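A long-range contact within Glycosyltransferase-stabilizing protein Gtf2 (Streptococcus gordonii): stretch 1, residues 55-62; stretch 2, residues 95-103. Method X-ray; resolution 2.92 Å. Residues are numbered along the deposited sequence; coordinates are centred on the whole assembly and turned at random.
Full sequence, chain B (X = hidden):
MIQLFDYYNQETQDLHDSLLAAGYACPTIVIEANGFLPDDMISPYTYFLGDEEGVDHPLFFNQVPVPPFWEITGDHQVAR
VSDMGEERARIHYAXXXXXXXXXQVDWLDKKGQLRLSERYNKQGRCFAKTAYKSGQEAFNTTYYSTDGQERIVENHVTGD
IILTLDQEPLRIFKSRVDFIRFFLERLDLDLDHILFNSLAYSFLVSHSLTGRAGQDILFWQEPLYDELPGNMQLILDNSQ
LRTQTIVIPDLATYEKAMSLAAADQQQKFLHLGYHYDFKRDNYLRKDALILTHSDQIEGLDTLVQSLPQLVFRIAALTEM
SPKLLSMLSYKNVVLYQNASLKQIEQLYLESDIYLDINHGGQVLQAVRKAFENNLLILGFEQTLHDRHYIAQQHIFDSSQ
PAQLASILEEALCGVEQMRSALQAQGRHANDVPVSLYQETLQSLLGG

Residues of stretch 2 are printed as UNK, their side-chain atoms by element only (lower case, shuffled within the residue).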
ATOM      1  N   VAL B  55       6.862  34.403 -21.178  1.00 54.89           N
ATOM      2  CA  VAL B  55       7.606  33.155 -21.291  1.00 48.31           C
ATOM      3  C   VAL B  55       6.604  32.044 -21.563  1.00 45.91           C
ATOM      4  O   VAL B  55       5.647  31.870 -20.799  1.00 50.67           O
ATOM      5  CB  VAL B  55       8.424  32.855 -20.022  1.00 38.13           C
ATOM      6  CG1 VAL B  55       9.400  31.729 -20.292  1.00 33.45           C
ATOM      7  CG2 VAL B  55       9.138  34.101 -19.539  1.00 39.01           C
ATOM      8  N   ASP B  56       6.786  31.333 -22.673  1.00 41.80           N
ATOM      9  CA  ASP B  56       6.025  30.111 -22.911  1.00 44.89           C
ATOM     10  C   ASP B  56       7.023  28.972 -23.121  1.00 52.90           C
ATOM     11  O   ASP B  56       7.506  28.750 -24.235  1.00 67.01           O
ATOM     12  CB  ASP B  56       5.116  30.301 -24.121  1.00 47.26           C
ATOM     13  CG  ASP B  56       3.857  29.473 -24.050  1.00 53.68           C
ATOM     14  OD1 ASP B  56       3.939  28.280 -23.695  1.00 55.01           O
ATOM     15  OD2 ASP B  56       2.774  30.022 -24.341  1.00 60.93           O
ATOM     16  N   HIS B  57       7.279  28.208 -22.055  1.00 45.28           N
ATOM     17  CA  HIS B  57       8.031  26.953 -22.142  1.00 45.82           C
ATOM     18  C   HIS B  57       7.499  26.021 -21.064  1.00 36.23           C
ATOM     19  O   HIS B  57       8.151  25.786 -20.038  1.00 34.80           O
ATOM     20  CB  HIS B  57       9.534  27.192 -21.986  1.00 55.97           C
ATOM     21  CG  HIS B  57      10.377  26.018 -22.385  1.00 70.99           C
ATOM     22  ND1 HIS B  57      10.063  25.204 -23.454  1.00 69.59           N
ATOM     23  CD2 HIS B  57      11.524  25.525 -21.862  1.00 83.38           C
ATOM     24  CE1 HIS B  57      10.981  24.259 -23.569  1.00 73.75           C
ATOM     25  NE2 HIS B  57      11.878  24.431 -22.616  1.00 81.63           N
ATOM     26  N   PRO B  58       6.294  25.493 -21.250  1.00 28.47           N
ATOM     27  CA  PRO B  58       5.666  24.705 -20.183  1.00 23.52           C
ATOM     28  C   PRO B  58       6.387  23.397 -19.910  1.00 26.95           C
ATOM     29  O   PRO B  58       7.385  23.066 -20.559  1.00 25.91           O
ATOM     30  CB  PRO B  58       4.248  24.455 -20.718  1.00 18.80           C
ATOM     31  CG  PRO B  58       4.049  25.473 -21.792  1.00 21.36           C
ATOM     32  CD  PRO B  58       5.397  25.675 -22.400  1.00 25.40           C
ATOM     33  N   LEU B  59       5.882  22.643 -18.941  1.00 36.71           N
ATOM     34  CA  LEU B  59       6.440  21.336 -18.647  1.00 35.74           C
ATOM     35  C   LEU B  59       5.908  20.300 -19.624  1.00 32.54           C
ATOM     36  O   LEU B  59       4.742  20.340 -20.029  1.00 25.33           O
ATOM     37  CB  LEU B  59       6.112  20.915 -17.215  1.00 31.63           C
ATOM     38  CG  LEU B  59       7.106  21.316 -16.129  1.00 27.26           C
ATOM     39  CD1 LEU B  59       6.899  20.451 -14.902  1.00 22.48           C
ATOM     40  CD2 LEU B  59       8.531  21.199 -16.638  1.00 33.16           C
ATOM     41  N   PHE B  60       6.782  19.376 -20.003  1.00 34.19           N
ATOM     42  CA  PHE B  60       6.419  18.213 -20.790  1.00 30.13           C
ATOM     43  C   PHE B  60       6.107  17.069 -19.834  1.00 33.10           C
ATOM     44  O   PHE B  60       6.725  16.949 -18.773  1.00 34.45           O
ATOM     45  CB  PHE B  60       7.560  17.842 -21.740  1.00 30.72           C
ATOM     46  CG  PHE B  60       7.130  17.049 -22.943  1.00 34.30           C
ATOM     47  CD1 PHE B  60       6.041  17.444 -23.705  1.00 38.09           C
ATOM     48  CD2 PHE B  60       7.842  15.927 -23.333  1.00 27.28           C
ATOM     49  CE1 PHE B  60       5.656  16.716 -24.821  1.00 36.09           C
ATOM     50  CE2 PHE B  60       7.464  15.199 -24.444  1.00 29.39           C
ATOM     51  CZ  PHE B  60       6.372  15.592 -25.190  1.00 29.79           C
ATOM     52  N   PHE B  61       5.137  16.230 -20.221  1.00 34.85           N
ATOM     53  CA  PHE B  61       4.503  15.302 -19.284  1.00 31.34           C
ATOM     54  C   PHE B  61       5.509  14.524 -18.446  1.00 38.08           C
ATOM     55  O   PHE B  61       5.239  14.221 -17.279  1.00 43.06           O
ATOM     56  CB  PHE B  61       3.606  14.320 -20.041  1.00 25.18           C
ATOM     57  CG  PHE B  61       4.355  13.176 -20.660  1.00 27.97           C
ATOM     58  CD1 PHE B  61       5.198  13.384 -21.741  1.00 30.82           C
ATOM     59  CD2 PHE B  61       4.223  11.893 -20.160  1.00 28.49           C
ATOM     60  CE1 PHE B  61       5.892  12.333 -22.308  1.00 28.53           C
ATOM     61  CE2 PHE B  61       4.914  10.840 -20.726  1.00 28.17           C
ATOM     62  CZ  PHE B  61       5.749  11.061 -21.800  1.00 24.19           C
ATOM     63  N   ASN B  62       6.670  14.203 -19.010  1.00 37.71           N
ATOM     64  CA  ASN B  62       7.681  13.414 -18.320  1.00 35.52           C
ATOM     65  C   ASN B  62       8.704  14.272 -17.582  1.00 33.35           C
ATOM     66  O   ASN B  62       9.713  13.738 -17.112  1.00 37.23           O
ATOM     67  CB  ASN B  62       8.384  12.472 -19.303  1.00 38.25           C
ATOM     68  CG  ASN B  62       9.087  13.206 -20.417  1.00 41.90           C
ATOM     69  OD1 ASN B  62       8.619  14.239 -20.885  1.00 50.59           O
ATOM     70  ND2 ASN B  62      10.218  12.668 -20.858  1.00 42.26           N
ATOM     71  N   UNK B  95      -4.487  22.303 -22.718  1.00 36.70           N
ATOM     72  CA  UNK B  95      -5.016  22.095 -24.058  1.00 45.70           C
ATOM     73  C   UNK B  95      -4.428  23.198 -24.925  1.00 48.53           C
ATOM     74  O   UNK B  95      -4.876  24.346 -24.902  1.00 51.35           O
ATOM     75  c   UNK B  95      -6.541  22.114 -24.056  1.00 51.82           C
ATOM     76  o   UNK B  95      -7.050  22.459 -25.332  1.00 56.72           O
ATOM     77  N   UNK B  96      -3.447  22.810 -25.732  1.00 48.92           N
ATOM     78  CA  UNK B  96      -2.678  23.696 -26.584  1.00 50.65           C
ATOM     79  C   UNK B  96      -2.477  22.975 -27.904  1.00 61.88           C
ATOM     80  O   UNK B  96      -2.684  21.762 -28.003  1.00 63.30           O
ATOM     81  c   UNK B  96      -1.296  25.267 -25.043  1.00 49.34           C
ATOM     82  o   UNK B  96       1.055  25.400 -25.515  1.00 63.59           O
ATOM     83  c   UNK B  96      -1.311  24.060 -25.974  1.00 44.06           C
ATOM     84  n   UNK B  96       0.205  26.943 -24.123  1.00 56.04           N
ATOM     85  c   UNK B  96       0.095  25.878 -24.911  1.00 56.63           C
ATOM     86  N   UNK B  97      -2.079  23.734 -28.927  1.00 68.93           N
ATOM     87  CA  UNK B  97      -1.711  23.114 -30.193  1.00 67.46           C
ATOM     88  C   UNK B  97      -0.655  22.039 -29.970  1.00 61.39           C
ATOM     89  O   UNK B  97      -0.784  20.908 -30.451  1.00 64.73           O
ATOM     90  c   UNK B  97      -1.214  24.179 -31.173  1.00 66.82           C
ATOM     91  N   UNK B  98       0.386  22.374 -29.217  1.00 53.63           N
ATOM     92  CA  UNK B  98       1.360  21.378 -28.805  1.00 57.98           C
ATOM     93  C   UNK B  98       0.737  20.443 -27.772  1.00 60.33           C
ATOM     94  O   UNK B  98       0.023  20.881 -26.864  1.00 61.46           O
ATOM     95  n   UNK B  98       3.755  25.036 -27.350  1.00 56.65           N
ATOM     96  c   UNK B  98       2.597  22.069 -28.235  1.00 59.99           C
ATOM     97  c   UNK B  98       4.589  25.866 -26.730  1.00 61.09           C
ATOM     98  c   UNK B  98       2.987  23.335 -28.986  1.00 58.61           C
ATOM     99  c   UNK B  98       4.169  24.048 -28.343  1.00 56.89           C
ATOM    100  n   UNK B  98       5.886  25.831 -27.002  1.00 65.42           N
ATOM    101  n   UNK B  98       4.128  26.733 -25.838  1.00 61.92           N
ATOM    102  N   UNK B  99       0.995  19.142 -27.924  1.00 57.00           N
ATOM    103  CA  UNK B  99       0.424  18.161 -27.029  1.00 43.55           C
ATOM    104  C   UNK B  99       1.341  17.795 -25.875  1.00 43.16           C
ATOM    105  O   UNK B  99       2.550  18.014 -25.925  1.00 46.97           O
ATOM    106  N   UNK B 100       0.731  17.228 -24.830  1.00 41.80           N
ATOM    107  CA  UNK B 100       1.435  16.694 -23.663  1.00 39.64           C
ATOM    108  C   UNK B 100       2.143  17.776 -22.851  1.00 42.20           C
ATOM    109  O   UNK B 100       3.212  17.535 -22.284  1.00 41.60           O
ATOM    110  n   UNK B 100       1.802   9.848 -25.862  1.00 36.69           N
ATOM    111  n   UNK B 100       1.990  12.076 -25.334  1.00 41.25           N
ATOM    112  n   UNK B 100       3.795  10.679 -25.089  1.00 39.08           N
ATOM    113  c   UNK B 100       2.709  13.258 -24.870  1.00 37.30           C
ATOM    114  c   UNK B 100       2.431  15.601 -24.062  1.00 34.27           C
ATOM    115  c   UNK B 100       2.529  10.868 -25.429  1.00 39.73           C
ATOM    116  c   UNK B 100       1.810  14.471 -24.849  1.00 34.98           C
ATOM    117  N   UNK B 101       1.555  18.965 -22.773  1.00 42.77           N
ATOM    118  CA  UNK B 101       2.071  20.022 -21.914  1.00 39.38           C
ATOM    119  C   UNK B 101       1.378  19.960 -20.560  1.00 38.23           C
ATOM    120  O   UNK B 101       0.160  19.777 -20.480  1.00 42.15           O
ATOM    121  c   UNK B 101       4.276  21.767 -23.229  1.00 38.79           C
ATOM    122  c   UNK B 101       2.817  21.827 -23.672  1.00 41.77           C
ATOM    123  c   UNK B 101       2.606  20.995 -24.906  1.00 45.45           C
ATOM    124  c   UNK B 101       1.868  21.400 -22.546  1.00 39.06           C
ATOM    125  N   UNK B 102       2.161  20.114 -19.495  1.00 34.15           N
ATOM    126  CA  UNK B 102       1.654  19.877 -18.148  1.00 34.13           C
ATOM    127  C   UNK B 102       0.857  21.087 -17.683  1.00 32.43           C
ATOM    128  O   UNK B 102       1.385  22.199 -17.580  1.00 35.32           O
ATOM    129  c   UNK B 102       2.792  19.564 -17.167  1.00 36.73           C
ATOM    130  c   UNK B 102       3.607  18.381 -17.664  1.00 38.00           C
ATOM    131  c   UNK B 102       2.219  19.282 -15.789  1.00 37.04           C
ATOM    132  N   UNK B 103      -0.421  20.860 -17.389  1.00 32.36           N
ATOM    133  CA  UNK B 103      -1.305  21.844 -16.781  1.00 32.66           C
ATOM    134  C   UNK B 103      -1.420  21.607 -15.279  1.00 29.61           C
ATOM    135  O   UNK B 103      -1.081  22.480 -14.475  1.00 29.20           O
ATOM    136  c   UNK B 103      -6.357  22.438 -16.536  1.00 37.33           C
ATOM    137  c   UNK B 103      -3.833  22.406 -16.688  1.00 36.58           C
ATOM    138  c   UNK B 103      -2.681  21.779 -17.456  1.00 34.36           C
ATOM    139  n   UNK B 103      -7.566  21.707 -17.016  1.00 47.27           N
ATOM    140  c   UNK B 103      -5.150  22.093 -17.389  1.00 34.73           C
TER

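Position 95 carries one carbon and then one oxygen, and it stands out of reach of the first stretch. A lone hydroxyl on a single carbon is serine: Ser95. At position 96 three carbons run in a line, the third holding one oxygen and one nitrogen, and the nitrogen lies near Asp56. A three-carbon chain ending in an amide is glutamine, and Gln96 sends its CA-to-CB bond toward the partner stretch. Its NE2 comes to 4.0 Å from OD1 of Asp56, too far to call more than a neighbour.

Position 97 has a single side-chain carbon and is out of reach of stretch 1; one carbon alone is alanine, Ala97. Position 98 is longer: three carbons, a nitrogen, then a carbon bearing two more nitrogens. That is a guanidinium, and one of its terminal nitrogens approaches the carboxylate of Asp56. The residue is Arg98, and its NH2 lies 2.6 Å from Asp56 OD1, a short salt bridge in which the oxygen sits at the edge of the guanidinium, near its plane, where the N-H groups point. Gln96 bonds to the same guanidinium: Arg98 NE donates to Gln96 OE1 at 3.3 Å.

Position 99 has no side-chain atom at all, which makes it Gly99. Nothing on stretch 1 would crowd a CB here, so this contact does not explain the glycine. Gly99 O meets the edge of the Phe60 ring, 3.5 Å from Phe60 CE1.

Position 100 repeats the pattern of three carbons, nitrogen, and a carbon with two nitrogens, now reaching to the ring of Phe61: Arg100. Arg100 CZ lies 5.0 Å from the centroid of the Phe61 ring, 20° off the ring normal, a long cation-pi arrangement of at most weak attraction. Phi and psi of 66° and 35° are left-handed at this residue, whose O takes part in the pairing. Arg100 CB also packs 3.5 Å from Phe60 CE1, and no residue of its stretch is covered more by the other.

Position 101 has four carbons forked at the second, and a terminal carbon packs on Pro58; the fork makes it leucine. The CA-to-CB bond of Leu101 points sideways, but the end of the side chain comes nearer, bringing CD1 to 3.7 Å from Pro58 CB. Position 102 shows one carbon carrying two others, packed on Leu59, Phe60 and Phe61: the beta-branched valine. The CA-to-CB bond of Val102 points toward stretch 1, with its CB 3.6 Å from Leu59 CB and its CG2 3.6 Å from Phe61 CA. Position 103, four carbons in a row ending in nitrogen, touches nothing here and is lysine; the CA-to-CB bond of Lys103 points away.

The contact works through a brief backbone pairing flanked by side chains. A single beta bridge joins Phe60 and Leu101: Val102 N donates to Leu59 O at 2.6 Å, while Phe61 N makes a weak bond to Arg100 O at 3.1 Å. Leu101 CA adds a C-H contact to Leu59 O at 3.3 Å. Pro58, Leu59, Leu101 and Val102 supply apolar packing, and Asp56 with Arg98 adds a charged pair. The designer's rule is economical: one backbone bridge, with apolar packing beside it and a salt bridge at Asp56, makes up the contact.

Stretch 2 (95-103) SQARGRLVK
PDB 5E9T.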